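Local coordinates for sporozoite-specific SAG protein (Toxoplasma gondii, PDB 2WNK) that is a SAG2-related surface antigen of the parasite's sporozoite stage and, like other SRS-family proteins, probably takes part in attachment to host cells, at residues C100-A105 and P117-G122; S187-A192 and Q213-C218. All coordinates share one frame; numbering follows the deposited sequence.

Contact 1: C100-A105 and P117-G122; sequences CQRTGA and PSDKCG
Cys100 and Cys121 form an antiparallel hydrogen-bonded pair, joining the end of strand 94-101 to the start of strand 121-127, the two central strands of the four-stranded mixed sheet (12-17, 121-127, 94-101, 34-36) in the N-terminal SRS domain. Cys100 N gives a nearly straight bond to Cys121 O (2.8 Å, N-H...O 173°), and Cys121 N returns one to Cys100 O (3.0 Å). Beyond this pair a water accepts from Arg102 N and donates to Asp119 O at 2.6 Å, where the two strands diverge. Both cysteine side chains leave on the same face, CB to CB 4.4 Å apart, yet each sulfur bonds elsewhere, Cys100 to Cys28 and Cys121 to Cys6.

On the other face Gln101 and Lys120 run side by side in the same direction. Lys120 CG stands beside the backbone N (chi1 -66°), where it meets Gln101 CB at 3.6 Å.

Charge enters at the outer end. Asp119 O lies over one face of the Arg102 guanidinium, 3.5 Å from CZ, while Asp119 OD1 is 4.3 Å from NH2, off the guanidinium plane. Strand pairing and two disulfides thus fix the hairpin's inner end; a bridging water and an unbonded charge pair link its outer end, and the directed salt bridge of Arg102 goes to Glu9.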
ATOM      1  N   CYS A 100      -2.430  24.476   1.220  1.00 12.81           N
ATOM      2  CA  CYS A 100      -3.509  25.014   2.029  1.00 13.30           C
ATOM      3  C   CYS A 100      -3.197  26.507   2.118  1.00 13.97           C
ATOM      4  O   CYS A 100      -2.082  26.880   2.515  1.00 14.98           O
ATOM      5  CB  CYS A 100      -3.471  24.402   3.431  1.00 14.48           C
ATOM      6  SG  CYS A 100      -3.835  22.595   3.514  1.00 14.17           S
ATOM      7  N   GLN A 101      -4.146  27.315   1.716  1.00 13.80           N
ATOM      8  CA  GLN A 101      -3.954  28.746   1.616  1.00 14.94           C
ATOM      9  C   GLN A 101      -5.142  29.506   2.136  1.00 15.95           C
ATOM     10  O   GLN A 101      -6.172  28.965   2.279  1.00 14.23           O
ATOM     11  CB  GLN A 101      -3.701  29.149   0.165  1.00 15.89           C
ATOM     12  CG  GLN A 101      -4.826  29.113  -0.753  1.00 18.55           C
ATOM     13  CD  GLN A 101      -4.451  29.298  -2.224  1.00 21.10           C
ATOM     14  OE1 GLN A 101      -5.290  29.497  -3.068  1.00 22.15           O
ATOM     15  NE2 GLN A 101      -3.214  29.193  -2.506  1.00 15.95           N
ATOM     16  N   ARG A 102      -4.954  30.788   2.396  1.00 18.06           N
ATOM     17  CA  ARG A 102      -6.058  31.670   2.705  1.00 20.32           C
ATOM     18  C   ARG A 102      -7.121  31.681   1.638  1.00 20.19           C
ATOM     19  O   ARG A 102      -6.868  31.538   0.486  1.00 20.74           O
ATOM     20  CB  ARG A 102      -5.539  33.112   2.928  1.00 20.20           C
ATOM     21  CG  ARG A 102      -5.222  33.447   4.344  1.00 24.32           C
ATOM     22  CD  ARG A 102      -4.064  34.416   4.570  1.00 27.13           C
ATOM     23  NE  ARG A 102      -3.017  33.620   5.152  1.00 33.28           N
ATOM     24  CZ  ARG A 102      -1.728  33.874   5.173  1.00 33.41           C
ATOM     25  NH1 ARG A 102      -0.958  32.987   5.713  1.00 29.00           N
ATOM     26  NH2 ARG A 102      -1.218  35.030   4.706  1.00 35.28           N
ATOM     27  N   THR A 103      -8.347  31.889   2.038  1.00 20.68           N
ATOM     28  CA  THR A 103      -9.435  32.069   1.127  1.00 20.97           C
ATOM     29  C   THR A 103      -9.119  33.185   0.174  1.00 22.14           C
ATOM     30  O   THR A 103      -8.736  34.234   0.618  1.00 20.55           O
ATOM     31  CB  THR A 103     -10.681  32.518   1.879  1.00 21.40           C
ATOM     32  OG1 THR A 103     -10.916  31.622   2.949  1.00 21.64           O
ATOM     33  CG2 THR A 103     -11.830  32.517   0.973  1.00 20.73           C
ATOM     34  N   GLY A 104      -9.304  32.990  -1.114  1.00 22.96           N
ATOM     35  CA  GLY A 104      -8.995  34.124  -1.975  1.00 24.95           C
ATOM     36  C   GLY A 104      -7.927  33.869  -3.014  1.00 26.18           C
ATOM     37  O   GLY A 104      -7.840  34.636  -3.974  1.00 26.69           O
ATOM     38  N   ALA A 105      -6.893  33.106  -2.716  1.00 27.05           N
ATOM     39  CA  ALA A 105      -5.691  33.717  -2.186  1.00 27.26           C
ATOM     40  C   ALA A 105      -5.072  33.882  -3.571  1.00 27.74           C
ATOM     41  O   ALA A 105      -3.975  34.426  -3.741  1.00 28.60           O
ATOM     42  CB  ALA A 105      -4.858  32.770  -1.338  1.00 27.35           C
ATOM     43  N   PRO A 117       5.361  28.284  -0.424  1.00 12.29           N
ATOM     44  CA  PRO A 117       5.176  29.713  -0.254  1.00 12.03           C
ATOM     45  C   PRO A 117       5.133  30.095   1.223  1.00 11.91           C
ATOM     46  O   PRO A 117       4.640  29.322   2.060  1.00 12.04           O
ATOM     47  CB  PRO A 117       3.827  29.980  -0.928  1.00 11.11           C
ATOM     48  CG  PRO A 117       3.754  28.900  -2.006  1.00 10.03           C
ATOM     49  CD  PRO A 117       4.347  27.696  -1.313  1.00 11.98           C
ATOM     50  N   SER A 118       5.653  31.274   1.547  1.00 12.59           N
ATOM     51  CA  SER A 118       5.814  31.615   2.958  1.00 12.10           C
ATOM     52  C   SER A 118       4.477  31.827   3.670  1.00 14.00           C
ATOM     53  O   SER A 118       4.447  31.877   4.914  1.00 13.96           O
ATOM     54  CB  SER A 118       6.698  32.863   3.114  1.00 13.06           C
ATOM     55  OG  SER A 118       6.120  33.937   2.426  1.00 12.06           O
ATOM     56  N   ASP A 119       3.398  31.996   2.902  1.00 13.15           N
ATOM     57  CA  ASP A 119       2.056  32.214   3.484  1.00 14.40           C
ATOM     58  C   ASP A 119       1.087  31.051   3.309  1.00 14.06           C
ATOM     59  O   ASP A 119      -0.127  31.236   3.487  1.00 14.73           O
ATOM     60  CB  ASP A 119       1.400  33.474   2.889  1.00 15.77           C
ATOM     61  CG  ASP A 119       1.294  33.408   1.367  1.00 17.27           C
ATOM     62  OD1 ASP A 119       0.472  34.156   0.801  1.00 24.66           O
ATOM     63  OD2 ASP A 119       2.003  32.601   0.751  1.00 18.10           O
ATOM     64  N   LYS A 120       1.617  29.888   2.969  1.00 13.11           N
ATOM     65  CA  LYS A 120       0.781  28.689   2.703  1.00 13.28           C
ATOM     66  C   LYS A 120       1.419  27.487   3.358  1.00 12.93           C
ATOM     67  O   LYS A 120       2.578  27.553   3.740  1.00 13.71           O
ATOM     68  CB  LYS A 120       0.638  28.471   1.185  1.00 14.14           C
ATOM     69  CG  LYS A 120      -0.151  29.600   0.511  1.00 15.83           C
ATOM     70  CD  LYS A 120      -0.137  29.482  -1.020  1.00 14.62           C
ATOM     71  CE  LYS A 120      -0.422  30.829  -1.677  1.00 18.21           C
ATOM     72  NZ  LYS A 120      -0.860  30.657  -3.083  1.00 18.58           N
ATOM     73  N   CYS A 121       0.683  26.369   3.465  1.00 12.68           N
ATOM     74  CA  CYS A 121       1.250  25.156   4.037  1.00 12.87           C
ATOM     75  C   CYS A 121       1.132  24.073   2.973  1.00 12.92           C
ATOM     76  O   CYS A 121       0.105  23.996   2.288  1.00 12.62           O
ATOM     77  CB  CYS A 121       0.505  24.763   5.354  1.00 14.09           C
ATOM     78  SG  CYS A 121       1.207  23.277   6.152  1.00 14.27           S
ATOM     79  N   GLY A 122       2.167  23.244   2.800  1.00 12.64           N
ATOM     80  CA  GLY A 122       2.217  22.315   1.671  1.00 11.20           C
ATOM     81  C   GLY A 122       1.911  20.891   2.143  1.00 12.38           C
ATOM     82  O   GLY A 122       2.217  20.519   3.280  1.00 13.17           O
TER
HETATM   83  O   HOH W   1      -2.248  32.042   2.189  1.00 17.53           O

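Contact 2: S187-A192 and Q213-C218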
ATOM      1  N   SER A 187      11.769 -26.255   9.155  1.00  9.15           N
ATOM      2  CA  SER A 187      11.486 -27.676   9.271  1.00 10.40           C
ATOM      3  C   SER A 187      10.967 -28.299   7.985  1.00  8.10           C
ATOM      4  O   SER A 187      11.080 -29.518   7.797  1.00 10.85           O
ATOM      5  CB  SER A 187      10.503 -27.998  10.418  1.00 10.82           C
ATOM      6  OG  SER A 187       9.187 -27.672   9.992  1.00 16.13           O
ATOM      7  N   LEU A 188      10.291 -27.535   7.129  1.00  8.39           N
ATOM      8  CA  LEU A 188       9.859 -28.140   5.873  1.00  7.48           C
ATOM      9  C   LEU A 188      10.857 -27.896   4.732  1.00  7.08           C
ATOM     10  O   LEU A 188      11.085 -28.768   3.864  1.00  7.45           O
ATOM     11  CB  LEU A 188       8.531 -27.531   5.495  1.00  7.32           C
ATOM     12  CG  LEU A 188       7.441 -27.598   6.579  1.00 10.14           C
ATOM     13  CD1 LEU A 188       6.187 -27.004   5.978  1.00  8.56           C
ATOM     14  CD2 LEU A 188       7.156 -29.026   6.830  1.00 10.09           C
ATOM     15  N   VAL A 189      11.469 -26.712   4.745  1.00  7.24           N
ATOM     16  CA  VAL A 189      12.433 -26.351   3.708  1.00  7.59           C
ATOM     17  C   VAL A 189      13.590 -25.675   4.370  1.00  7.70           C
ATOM     18  O   VAL A 189      13.585 -24.482   4.614  1.00  9.74           O
ATOM     19  CB  VAL A 189      11.824 -25.453   2.611  1.00  5.96           C
ATOM     20  CG1 VAL A 189      12.832 -25.249   1.456  1.00  9.21           C
ATOM     21  CG2 VAL A 189      10.519 -26.045   2.013  1.00  8.73           C
ATOM     22  N   PRO A 190      14.595 -26.478   4.751  1.00  7.89           N
ATOM     23  CA  PRO A 190      15.821 -26.013   5.412  1.00  8.45           C
ATOM     24  C   PRO A 190      16.399 -24.845   4.632  1.00  9.80           C
ATOM     25  O   PRO A 190      16.406 -24.879   3.395  1.00 10.72           O
ATOM     26  CB  PRO A 190      16.684 -27.231   5.344  1.00  9.32           C
ATOM     27  CG  PRO A 190      15.657 -28.345   5.609  1.00  8.46           C
ATOM     28  CD  PRO A 190      14.517 -27.938   4.695  1.00  8.88           C
ATOM     29  N   HIS A 191      16.738 -23.783   5.353  1.00 11.18           N
ATOM     30  CA  HIS A 191      17.483 -22.620   4.814  1.00 11.47           C
ATOM     31  C   HIS A 191      16.586 -21.635   4.064  1.00 12.49           C
ATOM     32  O   HIS A 191      17.042 -20.585   3.592  1.00 14.12           O
ATOM     33  CB  HIS A 191      18.703 -23.015   3.931  1.00 10.62           C
ATOM     34  CG  HIS A 191      19.473 -24.217   4.395  1.00 11.06           C
ATOM     35  ND1 HIS A 191      20.128 -24.271   5.605  1.00 12.75           N
ATOM     36  CD2 HIS A 191      19.710 -25.407   3.787  1.00 10.28           C
ATOM     37  CE1 HIS A 191      20.749 -25.432   5.713  1.00 15.38           C
ATOM     38  NE2 HIS A 191      20.498 -26.144   4.625  1.00 13.04           N
ATOM     39  N   ALA A 192      15.305 -21.960   3.942  1.00 10.48           N
ATOM     40  CA  ALA A 192      14.353 -21.030   3.369  1.00 11.70           C
ATOM     41  C   ALA A 192      14.037 -19.882   4.332  1.00 11.20           C
ATOM     42  O   ALA A 192      14.203 -20.004   5.552  1.00 12.27           O
ATOM     43  CB  ALA A 192      13.085 -21.717   2.975  1.00 10.89           C
ATOM     44  N   GLN A 213      12.159 -33.953  -0.258  1.00 11.97           N
ATOM     45  CA  GLN A 213      10.815 -34.314  -0.754  1.00 11.70           C
ATOM     46  C   GLN A 213      10.029 -33.049  -1.054  1.00 11.33           C
ATOM     47  O   GLN A 213      10.315 -31.973  -0.468  1.00 12.03           O
ATOM     48  CB  GLN A 213      10.039 -35.189   0.264  1.00 12.51           C
ATOM     49  CG  GLN A 213      10.711 -36.543   0.589  1.00 13.85           C
ATOM     50  CD  GLN A 213       9.803 -37.484   1.443  1.00 19.09           C
ATOM     51  OE1 GLN A 213       8.833 -37.066   2.081  1.00 20.30           O
ATOM     52  NE2 GLN A 213      10.130 -38.749   1.442  1.00 19.62           N
ATOM     53  N   GLN A 214       9.077 -33.146  -1.968  1.00  9.29           N
ATOM     54  CA  GLN A 214       8.201 -31.995  -2.289  1.00  9.56           C
ATOM     55  C   GLN A 214       7.502 -31.505  -1.007  1.00  8.93           C
ATOM     56  O   GLN A 214       7.105 -32.321  -0.165  1.00  9.23           O
ATOM     57  CB  GLN A 214       7.139 -32.340  -3.349  1.00 11.16           C
ATOM     58  CG  GLN A 214       6.225 -31.154  -3.670  1.00 14.32           C
ATOM     59  CD  GLN A 214       4.998 -31.534  -4.518  1.00 22.54           C
ATOM     60  OE1 GLN A 214       3.860 -31.483  -4.049  1.00 28.66           O
ATOM     61  NE2 GLN A 214       5.230 -31.895  -5.754  1.00 24.41           N
ATOM     62  N   GLN A 215       7.348 -30.190  -0.890  1.00  8.20           N
ATOM     63  CA  GLN A 215       6.767 -29.540   0.307  1.00  7.99           C
ATOM     64  C   GLN A 215       5.683 -28.582  -0.144  1.00  7.54           C
ATOM     65  O   GLN A 215       5.675 -28.127  -1.298  1.00  9.67           O
ATOM     66  CB  GLN A 215       7.852 -28.784   1.138  1.00  8.02           C
ATOM     67  CG  GLN A 215       9.103 -29.643   1.539  1.00  8.78           C
ATOM     68  CD  GLN A 215       8.850 -30.763   2.570  1.00  8.71           C
ATOM     69  OE1 GLN A 215       9.584 -31.796   2.589  1.00 12.60           O
ATOM     70  NE2 GLN A 215       7.927 -30.547   3.468  1.00  4.79           N
ATOM     71  N   LYS A 216       4.785 -28.263   0.786  1.00  7.06           N
ATOM     72  CA  LYS A 216       3.808 -27.184   0.541  1.00  9.66           C
ATOM     73  C   LYS A 216       3.891 -26.192   1.697  1.00  9.43           C
ATOM     74  O   LYS A 216       4.046 -26.575   2.863  1.00  9.79           O
ATOM     75  CB  LYS A 216       2.417 -27.760   0.438  1.00  8.41           C
ATOM     76  CG  LYS A 216       2.187 -28.475  -0.873  1.00 12.98           C
ATOM     77  CD  LYS A 216       0.719 -28.794  -0.985  1.00 16.13           C
ATOM     78  CE  LYS A 216       0.439 -29.633  -2.181  1.00 14.81           C
ATOM     79  NZ  LYS A 216      -0.977 -30.189  -2.075  1.00 19.29           N
ATOM     80  N   LEU A 217       3.896 -24.908   1.368  1.00  8.21           N
ATOM     81  CA  LEU A 217       4.023 -23.867   2.371  1.00  9.01           C
ATOM     82  C   LEU A 217       2.808 -23.027   2.191  1.00  9.16           C
ATOM     83  O   LEU A 217       2.564 -22.536   1.105  1.00 13.33           O
ATOM     84  CB  LEU A 217       5.209 -22.958   2.079  1.00  9.91           C
ATOM     85  CG  LEU A 217       6.651 -23.330   2.436  1.00 15.00           C
ATOM     86  CD1 LEU A 217       6.960 -24.649   3.127  1.00 14.53           C
ATOM     87  CD2 LEU A 217       7.738 -22.869   1.512  1.00 14.51           C
ATOM     88  N   CYS A 218       2.044 -22.871   3.262  1.00  7.16           N
ATOM     89  CA  CYS A 218       0.815 -22.090   3.133  1.00  6.18           C
ATOM     90  C   CYS A 218       0.867 -20.852   4.053  1.00  7.84           C
ATOM     91  O   CYS A 218       1.275 -20.904   5.219  1.00  8.61           O
ATOM     92  CB  CYS A 218      -0.367 -22.949   3.571  1.00  7.67           C
ATOM     93  SG  CYS A 218      -1.872 -22.025   3.141  1.00 13.88           S
TER
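The side-chain amide of Gln215 carries the carbonyl oxygen of Leu188 over one face: Leu188 O sits over the CG-CD end of the group, 3.2 Å from Gln215 CG and 3.3 Å from CD, and 3.6 Å from each of the two terminal amide atoms. Leu188 CB and CD2 come in on the same side as Leu188 O, near one of those terminal atoms, the two side chains crossing obliquely. A second flat group, the His191 ring, has Pro190 CB over one face, toward its rim, within the type II turn that runs from Val189 to Ala192.

The bend at chi2 (-69°) swings Gln215 CD and the amide beneath Leu188 O, while CG meets Val189 CG2 at 3.9 Å. In the SRS domain this joins the short, weakly bonded helical turn 185-188, and the turn after it, to the start of strand 215-222. That strand is paired with strand 228-235 through backbone bonds of Gln215 and Leu217.

Beside the amide the side chains meet through methyl groups. Leu188 and Leu217 lie alongside each other, pointing opposite ways, CD1 to CD1 at 3.8 Å, and Val189 CG2 comes to 4.0 Å from the same Leu217 CD1. Leu188 CD1 also touches one backbone oxygen, Lys216 O, 3.8 Å away. Val173 of strand 172-174 touches both leucines, and Leu217 also touches Leu185.

In the fold
Contacts 1 and 2 belong to different SRS domains and lie on opposite sides of the chain's centre, their own centres about 57 Å apart. Each is partly buried and involves a strand of its domain's sheet, but the elements joined differ. Contact 1 pairs two neighbouring strands, so backbone bonds do the main work, with a water and charged groups where the strands give way to loops. Contact 2 sets a weakly bonded helical turn against a strand and works through side chains, which also meet backbone oxygens, with no hydrogen bond between the segments; Val189 and Leu217 are buried, while Leu188 and Gln215 are partly exposed. Disulfide cysteines occur in both, but only in contact 1 do they meet across the segments.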